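Local coordinates for protein glycoside hydrolase family 5 (Aspergillus oryzae, PDB 6LA0) that acts as a rutinosidase, a secreted glycoside hydrolase, and is predicted to release glucose from the non-reducing ends of beta-1,3-glucans, at residues A96-P101 / S135-T140; I129-H134 / D169-F174; W152-N157 / E187-P192. All coordinates share one frame; numbering follows the deposited sequence.

Interaction 1: A96-P101 / S135-T140; sequences AWIKLP and SLPGGT. With NAG (2-acetamido-2-deoxy-beta-D-glucopyranose), chain D.
Leu100 leans on the ring of Pro137. Its CD2 methyl lies 3.7 Å from Pro137 CB, and CD1 is a little farther from that same ring carbon, at 4.1 Å. Leu100 CG stands anti to the backbone N (chi1 -175°), and both methyls are carried toward the proline. Ile98 adds a looser touch on the next ring atom, with its CD1 4.2 Å from Pro137 CG. The chain between Ile98 and Leu100 is extended, so both residues can reach one proline.

The N-acetylglucosamine linked to Asn157 reaches into the same spot. Its O6 lies 3.4 Å from Leu100 CD2 and 3.8 Å from Pro137 CB. Gly138 N is also near O6, but this N-H is bonded to Glu147.

Pro137 belongs to a type II beta turn from Leu136 to Gly139. Gly139 N closes it on Leu136 O at 3.0 Å. Pro137 and Gly138 fill its two central positions, and the positive phi of Gly138 (94°) suits glycine. Tyr163 and Ser164 of helix 158-176 touch Leu100 and Pro137 respectively.

The contact is small, burying 107 Å² between the two segments, and joins the loops after strands 87-92 and 128-133. Between the two segments it rests on apolar packing, with no hydrogen bond or charge pair. The sugar brings a hydroxyl oxygen, O6, to the edge of this apolar contact.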
loop_
_atom_site.group_PDB
_atom_site.type_symbol
_atom_site.label_atom_id
_atom_site.label_comp_id
_atom_site.label_asym_id
_atom_site.label_seq_id
_atom_site.Cartn_x
_atom_site.Cartn_y
_atom_site.Cartn_z
ATOM N N ALA A 96 -2.178 11.591 9.566
ATOM C CA ALA A 96 -2.628 10.771 10.684
ATOM C C ALA A 96 -1.666 10.835 11.853
ATOM O O ALA A 96 -2.047 10.511 12.985
ATOM C CB ALA A 96 -2.782 9.315 10.240
ATOM N N TRP A 97 -0.434 11.250 11.606
ATOM C CA TRP A 97 0.652 11.094 12.556
ATOM C C TRP A 97 1.242 12.413 13.031
ATOM O O TRP A 97 1.679 12.499 14.180
ATOM C CB TRP A 97 1.762 10.230 11.923
ATOM C CG TRP A 97 1.272 8.895 11.409
ATOM C CD1 TRP A 97 1.012 8.552 10.105
ATOM C CD2 TRP A 97 1.003 7.720 12.189
ATOM N NE1 TRP A 97 0.590 7.240 10.031
ATOM C CE2 TRP A 97 0.585 6.704 11.291
ATOM C CE3 TRP A 97 1.105 7.420 13.553
ATOM C CZ2 TRP A 97 0.238 5.433 11.717
ATOM C CZ3 TRP A 97 0.763 6.151 13.978
ATOM C CH2 TRP A 97 0.338 5.166 13.059
ATOM N N ILE A 98 1.271 13.440 12.177
ATOM C CA ILE A 98 1.722 14.771 12.557
ATOM C C ILE A 98 0.765 15.804 11.981
ATOM O O ILE A 98 -0.003 15.535 11.051
ATOM C CB ILE A 98 3.159 15.092 12.087
ATOM C CG1 ILE A 98 3.215 15.166 10.560
ATOM C CG2 ILE A 98 4.179 14.095 12.669
ATOM C CD1 ILE A 98 4.571 15.693 10.050
ATOM N N LYS A 99 0.804 16.999 12.566
ATOM C CA LYS A 99 0.061 18.143 12.044
ATOM C C LYS A 99 1.079 19.064 11.386
ATOM O O LYS A 99 1.738 19.864 12.060
ATOM C CB LYS A 99 -0.721 18.866 13.137
ATOM C CG LYS A 99 -1.891 19.684 12.581
ATOM C CD LYS A 99 -1.507 20.960 11.808
ATOM C CE LYS A 99 -2.609 22.034 11.892
ATOM N NZ LYS A 99 -2.357 23.179 10.955
ATOM N N LEU A 100 1.181 18.958 10.073
ATOM C CA LEU A 100 2.156 19.728 9.313
ATOM C C LEU A 100 1.603 21.113 8.998
ATOM O O LEU A 100 0.518 21.218 8.411
ATOM C CB LEU A 100 2.503 18.986 8.031
ATOM C CG LEU A 100 3.599 19.576 7.158
ATOM C CD1 LEU A 100 4.907 19.259 7.810
ATOM C CD2 LEU A 100 3.547 19.000 5.755
ATOM N N PRO A 101 2.286 22.191 9.380
ATOM C CA PRO A 101 1.836 23.520 8.950
ATOM C C PRO A 101 1.875 23.621 7.432
ATOM O O PRO A 101 2.805 23.143 6.774
ATOM C CB PRO A 101 2.840 24.471 9.617
ATOM C CG PRO A 101 3.478 23.660 10.717
ATOM C CD PRO A 101 3.507 22.256 10.203
ATOM N N SER A 135 2.002 8.882 2.139
ATOM C CA SER A 135 2.434 10.230 1.795
ATOM C C SER A 135 3.463 10.751 2.798
ATOM O O SER A 135 3.526 10.301 3.947
ATOM C CB SER A 135 1.220 11.189 1.727
ATOM O OG SER A 135 0.287 10.880 2.741
ATOM N N LEU A 136 4.311 11.664 2.337
ATOM C CA LEU A 136 5.300 12.310 3.187
ATOM C C LEU A 136 5.270 13.810 2.932
ATOM O O LEU A 136 4.878 14.255 1.841
ATOM C CB LEU A 136 6.725 11.760 2.944
ATOM C CG LEU A 136 6.988 10.333 3.445
ATOM C CD1 LEU A 136 8.388 9.891 3.047
ATOM C CD2 LEU A 136 6.799 10.193 4.952
ATOM N N PRO A 137 5.649 14.611 3.929
ATOM C CA PRO A 137 5.592 16.077 3.795
ATOM C C PRO A 137 6.319 16.592 2.560
ATOM O O PRO A 137 7.466 16.237 2.298
ATOM C CB PRO A 137 6.269 16.569 5.078
ATOM C CG PRO A 137 6.023 15.476 6.085
ATOM C CD PRO A 137 6.033 14.182 5.290
ATOM N N GLY A 138 5.644 17.450 1.799
ATOM C CA GLY A 138 6.200 18.006 0.589
ATOM C C GLY A 138 5.830 17.253 -0.677
ATOM O O GLY A 138 5.796 17.859 -1.757
ATOM N N GLY A 139 5.538 15.956 -0.573
ATOM C CA GLY A 139 5.109 15.161 -1.722
ATOM C C GLY A 139 6.230 14.366 -2.373
ATOM O O GLY A 139 7.247 14.938 -2.765
ATOM N N THR A 140 6.038 13.050 -2.524
ATOM C CA THR A 140 7.087 12.135 -2.975
ATOM C C THR A 140 6.946 11.678 -4.425
ATOM O O THR A 140 7.856 11.004 -4.936
ATOM C CB THR A 140 7.121 10.895 -2.068
ATOM O OG1 THR A 140 5.837 10.258 -2.096
ATOM C CG2 THR A 140 7.468 11.267 -0.628
HETATM C C1 NAG D . 9.836 21.756 2.108
HETATM C C2 NAG D . 9.008 22.505 1.044
HETATM C C3 NAG D . 7.848 23.275 1.690
HETATM C C4 NAG D . 7.049 22.373 2.621
HETATM C C5 NAG D . 7.989 21.748 3.639
HETATM C C6 NAG D . 7.290 20.823 4.605
HETATM C C7 NAG D . 10.077 23.281 -1.025
HETATM C C8 NAG D . 10.976 24.311 -1.641
HETATM N N2 NAG D . 9.856 23.409 0.286
HETATM O O3 NAG D . 6.999 23.792 0.672
HETATM O O4 NAG D . 6.047 23.121 3.302
HETATM O O5 NAG D . 8.965 20.968 2.937
HETATM O O6 NAG D . 6.203 20.171 3.967
HETATM O O7 NAG D . 9.573 22.374 -1.684
#

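Interaction 2: I129-H134 / D169-F174; sequences IIVDVH and DAVISF
Val171 faces strand 128-133 from the helix and packs on two of its valines, Val131 and Val133. Taken in order, the helical segment starts at Asp169, where OD1 forms a salt bridge with Arg225. Asp169 O accepts the N-H of Ser173 at 3.1 Å, a regular helical bond. Ala170 O does the same for Phe174.

Val171 follows and carries the contact. Its two methyls divide the work. CG1, anti to the backbone N (chi1 173°), lies 4.3 Å from Val131 CG1. CG2, beside the backbone N, lies 4.1 Å from Val133 CG2. The side chains of Val171 and Val133 run past each other in opposite directions. Trp97 and Ile186 also touch Val171.

Ser173 OG is hydrogen-bonded to Asn177. Phe174 also starts toward the strand; its side chain makes no close contact there and packs on Leu114 and Lys115 of helix 110-125.

Between the two valines of the strand, Asp132 points away from the helix. His134 ND1 donates to the syn lone pair of Asp132 OD2 at 2.7 Å. The bond is bent (137°), and the oxygen is tilted 28° from the imidazole plane.

Strand 128-133 and helix 158-176 belong to a beta-alpha-beta crossover that ends in the neighbouring parallel strand 184-187. This strand-helix-strand unit is the repeating element of the TIM barrel, the fold of this family.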
loop_
_atom_site.group_PDB
_atom_site.type_symbol
_atom_site.label_atom_id
_atom_site.label_comp_id
_atom_site.label_asym_id
_atom_site.label_seq_id
_atom_site.Cartn_x
_atom_site.Cartn_y
_atom_site.Cartn_z
ATOM N N ILE A 129 0.083 -6.905 10.625
ATOM C CA ILE A 129 -0.306 -5.573 10.152
ATOM C C ILE A 129 0.916 -4.861 9.576
ATOM O O ILE A 129 1.921 -4.683 10.273
ATOM C CB ILE A 129 -0.925 -4.717 11.274
ATOM C CG1 ILE A 129 -2.080 -5.448 11.979
ATOM C CG2 ILE A 129 -1.384 -3.371 10.709
ATOM C CD1 ILE A 129 -3.292 -5.680 11.101
ATOM N N ILE A 130 0.806 -4.421 8.318
ATOM C CA ILE A 130 1.766 -3.525 7.677
ATOM C C ILE A 130 1.194 -2.111 7.783
ATOM O O ILE A 130 0.157 -1.801 7.182
ATOM C CB ILE A 130 2.020 -3.914 6.209
ATOM C CG1 ILE A 130 2.767 -5.247 6.092
ATOM C CG2 ILE A 130 2.844 -2.848 5.484
ATOM C CD1 ILE A 130 2.661 -5.883 4.704
ATOM N N VAL A 131 1.844 -1.251 8.563
ATOM C CA VAL A 131 1.419 0.137 8.682
ATOM C C VAL A 131 2.185 0.912 7.615
ATOM O O VAL A 131 3.415 1.001 7.666
ATOM C CB VAL A 131 1.670 0.687 10.092
ATOM C CG1 VAL A 131 1.203 2.127 10.191
ATOM C CG2 VAL A 131 0.956 -0.165 11.131
ATOM N N ASP A 132 1.464 1.436 6.622
ATOM C CA ASP A 132 2.077 2.044 5.445
ATOM C C ASP A 132 1.902 3.558 5.528
ATOM O O ASP A 132 0.782 4.046 5.685
ATOM C CB ASP A 132 1.466 1.444 4.167
ATOM C CG ASP A 132 1.556 2.366 2.956
ATOM O OD1 ASP A 132 2.634 2.907 2.672
ATOM O OD2 ASP A 132 0.535 2.541 2.262
ATOM N N VAL A 133 3.006 4.299 5.474
ATOM C CA VAL A 133 2.948 5.756 5.398
ATOM C C VAL A 133 3.005 6.103 3.917
ATOM O O VAL A 133 4.080 6.137 3.311
ATOM C CB VAL A 133 4.065 6.440 6.190
ATOM C CG1 VAL A 133 3.818 7.954 6.209
ATOM C CG2 VAL A 133 4.167 5.875 7.627
ATOM N N HIS A 134 1.822 6.341 3.342
ATOM C CA HIS A 134 1.648 6.475 1.906
ATOM C C HIS A 134 2.220 7.793 1.396
ATOM O O HIS A 134 2.832 7.832 0.323
ATOM C CB HIS A 134 0.145 6.380 1.586
ATOM C CG HIS A 134 -0.203 5.573 0.368
ATOM N ND1 HIS A 134 0.211 4.269 0.182
ATOM C CD2 HIS A 134 -0.964 5.883 -0.710
ATOM C CE1 HIS A 134 -0.272 3.817 -0.964
ATOM N NE2 HIS A 134 -0.978 4.781 -1.530
ATOM N N ASP A 169 8.830 8.495 14.112
ATOM C CA ASP A 169 8.836 8.443 15.573
ATOM C C ASP A 169 7.449 8.128 16.121
ATOM O O ASP A 169 7.305 7.352 17.076
ATOM C CB ASP A 169 9.313 9.780 16.156
ATOM C CG ASP A 169 10.826 9.982 16.053
ATOM O OD1 ASP A 169 11.567 9.021 15.735
ATOM O OD2 ASP A 169 11.274 11.129 16.289
ATOM N N ALA A 170 6.417 8.734 15.529
ATOM C CA ALA A 170 5.041 8.499 15.965
ATOM C C ALA A 170 4.567 7.087 15.632
ATOM O O ALA A 170 3.877 6.456 16.443
ATOM C CB ALA A 170 4.109 9.537 15.330
ATOM N N VAL A 171 4.920 6.567 14.448
ATOM C CA VAL A 171 4.561 5.187 14.125
ATOM C C VAL A 171 5.247 4.222 15.083
ATOM O O VAL A 171 4.626 3.269 15.577
ATOM C CB VAL A 171 4.898 4.871 12.656
ATOM C CG1 VAL A 171 4.693 3.367 12.346
ATOM C CG2 VAL A 171 4.080 5.762 11.716
ATOM N N ILE A 172 6.541 4.451 15.357
ATOM C CA ILE A 172 7.283 3.571 16.261
ATOM C C ILE A 172 6.580 3.483 17.607
ATOM O O ILE A 172 6.392 2.392 18.163
ATOM C CB ILE A 172 8.737 4.059 16.422
ATOM C CG1 ILE A 172 9.539 3.840 15.134
ATOM C CG2 ILE A 172 9.402 3.335 17.573
ATOM C CD1 ILE A 172 10.893 4.558 15.125
ATOM N N SER A 173 6.181 4.644 18.152
ATOM C CA SER A 173 5.508 4.676 19.446
ATOM C C SER A 173 4.188 3.910 19.399
ATOM O O SER A 173 3.891 3.122 20.306
ATOM C CB SER A 173 5.296 6.135 19.874
ATOM O OG SER A 173 4.462 6.244 21.013
ATOM N N PHE A 174 3.392 4.119 18.340
ATOM C CA PHE A 174 2.142 3.372 18.151
ATOM C C PHE A 174 2.374 1.862 18.220
ATOM O O PHE A 174 1.643 1.134 18.907
ATOM C CB PHE A 174 1.513 3.761 16.806
ATOM C CG PHE A 174 0.218 3.041 16.493
ATOM C CD1 PHE A 174 0.219 1.790 15.868
ATOM C CD2 PHE A 174 -1.003 3.632 16.794
ATOM C CE1 PHE A 174 -0.974 1.138 15.580
ATOM C CE2 PHE A 174 -2.201 2.988 16.503
ATOM C CZ PHE A 174 -2.187 1.741 15.893
#

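Interaction 3: W152-N157 / E187-P192; sequences WGWYYN and EPMNEP. With NAG (2-acetamido-2-deoxy-beta-D-glucopyranose), chain D.
Tyr155 OH donates to Thr140 O, and the same oxygen lies against Pro192, 3.4 Å from Pro192 CB. The phenol and the proline ring cross at about a right angle. Tyr155 CG lies beside the backbone N (chi1 -67°), and the ring's length brings the hydroxyl to the proline.

Trp154 makes the second contact. Its CH2 is 3.6 Å from Met189 CE, and the methyl approaches the indole obliquely. With chi3 at -57° the Met189 chain bends at its end, where the CE methyl meets Trp154. Trp154 NE1 is bonded to Ser164 OG. Within the loop, Trp154 CE3 sits 3.8 Å above the plane of the Tyr155 ring, over its centre.

Asn157 carries the glycan through a 1.4 Å bond from ND2 to C1 of N-acetylglucosamine. The remaining N-H of ND2 reaches Gly153 O at 3.1 Å with an angle of 152°. Asn157 OD1 caps Ala160 N, so both ends of the amide are held at the start of helix 158-176.

Asn190, Glu191 and Pro192 match the NEP motif of glycoside hydrolase family 5, whose glutamate is the acid/base in relatives. The motif follows strand 184-187. Met189 also packs on Val215 and Tyr218 of helix 209-229 and on Phe237 of strand 235-237, while the 152-157 loop leads into helix 158-176.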
loop_
_atom_site.group_PDB
_atom_site.type_symbol
_atom_site.label_atom_id
_atom_site.label_comp_id
_atom_site.label_asym_id
_atom_site.label_seq_id
_atom_site.Cartn_x
_atom_site.Cartn_y
_atom_site.Cartn_z
ATOM N N TRP A 152 6.176 17.517 -5.643
ATOM C CA TRP A 152 7.413 16.746 -5.513
ATOM C C TRP A 152 8.362 17.372 -4.495
ATOM O O TRP A 152 9.576 17.144 -4.569
ATOM C CB TRP A 152 8.149 16.630 -6.852
ATOM C CG TRP A 152 7.616 15.681 -7.854
ATOM C CD1 TRP A 152 7.971 14.372 -8.022
ATOM C CD2 TRP A 152 6.689 15.984 -8.900
ATOM N NE1 TRP A 152 7.289 13.832 -9.093
ATOM C CE2 TRP A 152 6.496 14.803 -9.646
ATOM C CE3 TRP A 152 5.985 17.137 -9.268
ATOM C CZ2 TRP A 152 5.630 14.742 -10.730
ATOM C CZ3 TRP A 152 5.132 17.074 -10.346
ATOM C CH2 TRP A 152 4.963 15.886 -11.068
ATOM N N GLY A 153 7.842 18.175 -3.562
ATOM C CA GLY A 153 8.645 18.987 -2.674
ATOM C C GLY A 153 9.384 18.256 -1.576
ATOM O O GLY A 153 10.162 18.879 -0.854
ATOM N N TRP A 154 9.163 16.947 -1.436
ATOM C CA TRP A 154 9.845 16.172 -0.401
ATOM C C TRP A 154 11.345 16.080 -0.665
ATOM O O TRP A 154 12.151 16.120 0.278
ATOM C CB TRP A 154 9.222 14.775 -0.329
ATOM C CG TRP A 154 9.830 13.840 0.682
ATOM C CD1 TRP A 154 9.618 13.843 2.022
ATOM C CD2 TRP A 154 10.728 12.752 0.419
ATOM N NE1 TRP A 154 10.320 12.831 2.618
ATOM C CE2 TRP A 154 11.017 12.147 1.654
ATOM C CE3 TRP A 154 11.304 12.225 -0.747
ATOM C CZ2 TRP A 154 11.865 11.046 1.763
ATOM C CZ3 TRP A 154 12.148 11.131 -0.639
ATOM C CH2 TRP A 154 12.412 10.545 0.602
ATOM N N TYR A 155 11.737 15.980 -1.937
ATOM C CA TYR A 155 13.127 15.712 -2.293
ATOM C C TYR A 155 14.041 16.871 -1.897
ATOM O O TYR A 155 13.725 18.039 -2.143
ATOM C CB TYR A 155 13.229 15.426 -3.800
ATOM C CG TYR A 155 12.545 14.134 -4.181
ATOM C CD1 TYR A 155 11.201 14.121 -4.550
ATOM C CD2 TYR A 155 13.220 12.919 -4.122
ATOM C CE1 TYR A 155 10.559 12.945 -4.872
ATOM C CE2 TYR A 155 12.580 11.722 -4.447
ATOM C CZ TYR A 155 11.242 11.749 -4.824
ATOM O OH TYR A 155 10.569 10.582 -5.145
ATOM N N TYR A 156 15.181 16.531 -1.271
ATOM C CA TYR A 156 16.280 17.450 -0.983
ATOM C C TYR A 156 15.895 18.518 0.041
ATOM O O TYR A 156 16.603 19.512 0.205
ATOM C CB TYR A 156 16.799 18.098 -2.277
ATOM C CG TYR A 156 16.776 17.165 -3.486
ATOM C CD1 TYR A 156 17.516 15.987 -3.498
ATOM C CD2 TYR A 156 16.001 17.457 -4.602
ATOM C CE1 TYR A 156 17.493 15.134 -4.593
ATOM C CE2 TYR A 156 15.964 16.613 -5.700
ATOM C CZ TYR A 156 16.713 15.458 -5.693
ATOM O OH TYR A 156 16.665 14.625 -6.793
ATOM N N ASN A 157 14.785 18.316 0.744
ATOM C CA ASN A 157 14.145 19.334 1.583
ATOM C C ASN A 157 14.378 18.932 3.032
ATOM O O ASN A 157 13.758 17.988 3.531
ATOM C CB ASN A 157 12.660 19.408 1.219
ATOM C CG ASN A 157 11.868 20.416 2.038
ATOM O OD1 ASN A 157 12.237 20.797 3.151
ATOM N ND2 ASN A 157 10.740 20.838 1.475
ATOM N N GLU A 187 6.236 0.432 7.237
ATOM C CA GLU A 187 6.563 0.807 5.861
ATOM C C GLU A 187 6.601 2.329 5.739
ATOM O O GLU A 187 5.541 2.974 5.638
ATOM C CB GLU A 187 5.549 0.200 4.872
ATOM C CG GLU A 187 5.833 0.522 3.392
ATOM C CD GLU A 187 5.090 -0.391 2.415
ATOM O OE1 GLU A 187 3.936 -0.772 2.705
ATOM O OE2 GLU A 187 5.665 -0.728 1.354
ATOM N N PRO A 188 7.783 2.946 5.730
ATOM C CA PRO A 188 7.897 4.402 5.913
ATOM C C PRO A 188 7.707 5.252 4.664
ATOM O O PRO A 188 7.809 6.475 4.768
ATOM C CB PRO A 188 9.327 4.540 6.455
ATOM C CG PRO A 188 10.078 3.421 5.741
ATOM C CD PRO A 188 9.101 2.279 5.688
ATOM N N MET A 189 7.417 4.664 3.498
ATOM C CA MET A 189 7.079 5.450 2.311
ATOM C C MET A 189 6.431 4.525 1.289
ATOM O O MET A 189 6.391 3.309 1.467
ATOM C CB MET A 189 8.316 6.137 1.718
ATOM C CG MET A 189 9.242 5.186 0.969
ATOM S SD MET A 189 10.958 5.729 0.861
ATOM C CE MET A 189 10.816 7.324 0.067
ATOM N N ASN A 190 5.947 5.120 0.200
ATOM C CA ASN A 190 5.239 4.384 -0.842
ATOM C C ASN A 190 5.450 5.078 -2.180
ATOM O O ASN A 190 5.207 6.283 -2.296
ATOM C CB ASN A 190 3.739 4.289 -0.536
ATOM C CG ASN A 190 2.964 3.603 -1.640
ATOM O OD1 ASN A 190 2.982 2.375 -1.758
ATOM N ND2 ASN A 190 2.298 4.391 -2.473
ATOM N N GLU A 191 5.915 4.307 -3.170
ATOM C CA GLU A 191 6.104 4.716 -4.562
ATOM C C GLU A 191 6.724 6.108 -4.763
ATOM O O GLU A 191 6.138 6.957 -5.442
ATOM C CB GLU A 191 4.796 4.584 -5.337
ATOM C CG GLU A 191 4.291 3.147 -5.391
ATOM C CD GLU A 191 3.022 2.972 -6.228
ATOM O OE1 GLU A 191 2.472 4.000 -6.693
ATOM O OE2 GLU A 191 2.580 1.807 -6.425
ATOM N N PRO A 192 7.938 6.341 -4.253
ATOM C CA PRO A 192 8.614 7.615 -4.547
ATOM C C PRO A 192 9.099 7.658 -5.991
ATOM O O PRO A 192 9.822 6.765 -6.443
ATOM C CB PRO A 192 9.787 7.629 -3.558
ATOM C CG PRO A 192 10.098 6.166 -3.353
ATOM C CD PRO A 192 8.732 5.502 -3.334
HETATM C C1 NAG D . 9.836 21.756 2.108
HETATM C C2 NAG D . 9.008 22.505 1.044
HETATM C C3 NAG D . 7.848 23.275 1.690
HETATM C C4 NAG D . 7.049 22.373 2.621
HETATM C C5 NAG D . 7.989 21.748 3.639
HETATM C C6 NAG D . 7.290 20.823 4.605
HETATM C C7 NAG D . 10.077 23.281 -1.025
HETATM C C8 NAG D . 10.976 24.311 -1.641
HETATM N N2 NAG D . 9.856 23.409 0.286
HETATM O O3 NAG D . 6.999 23.792 0.672
HETATM O O4 NAG D . 6.047 23.121 3.302
HETATM O O5 NAG D . 8.965 20.968 2.937
HETATM O O6 NAG D . 6.203 20.171 3.967
HETATM O O7 NAG D . 9.573 22.374 -1.684
#

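Overall arrangement
All three are largely buried, but interaction 1 lies farthest out and includes the partly exposed Ile98. None has a hydrogen bond between its segments. Interaction 2 is barrel-wall packing, strand against helix, mainly through valines. Interactions 1 and 3 join loops that follow the barrel strands, and both touch the same glycan. Interaction 1 sets leucine and isoleucine on a proline; interaction 3 sets aromatic residues on a methionine and a proline. Segments 135-140 and 152-157 share one long loop, tied by bonds from Gly139 O to Trp154 N and Thr140 O to Tyr155 OH. Trp97 packs on Val131 and Val171, linking interactions 1 and 2. Glu187 joins interactions 2 and 3 by backbone bonds to Val131 and Val133.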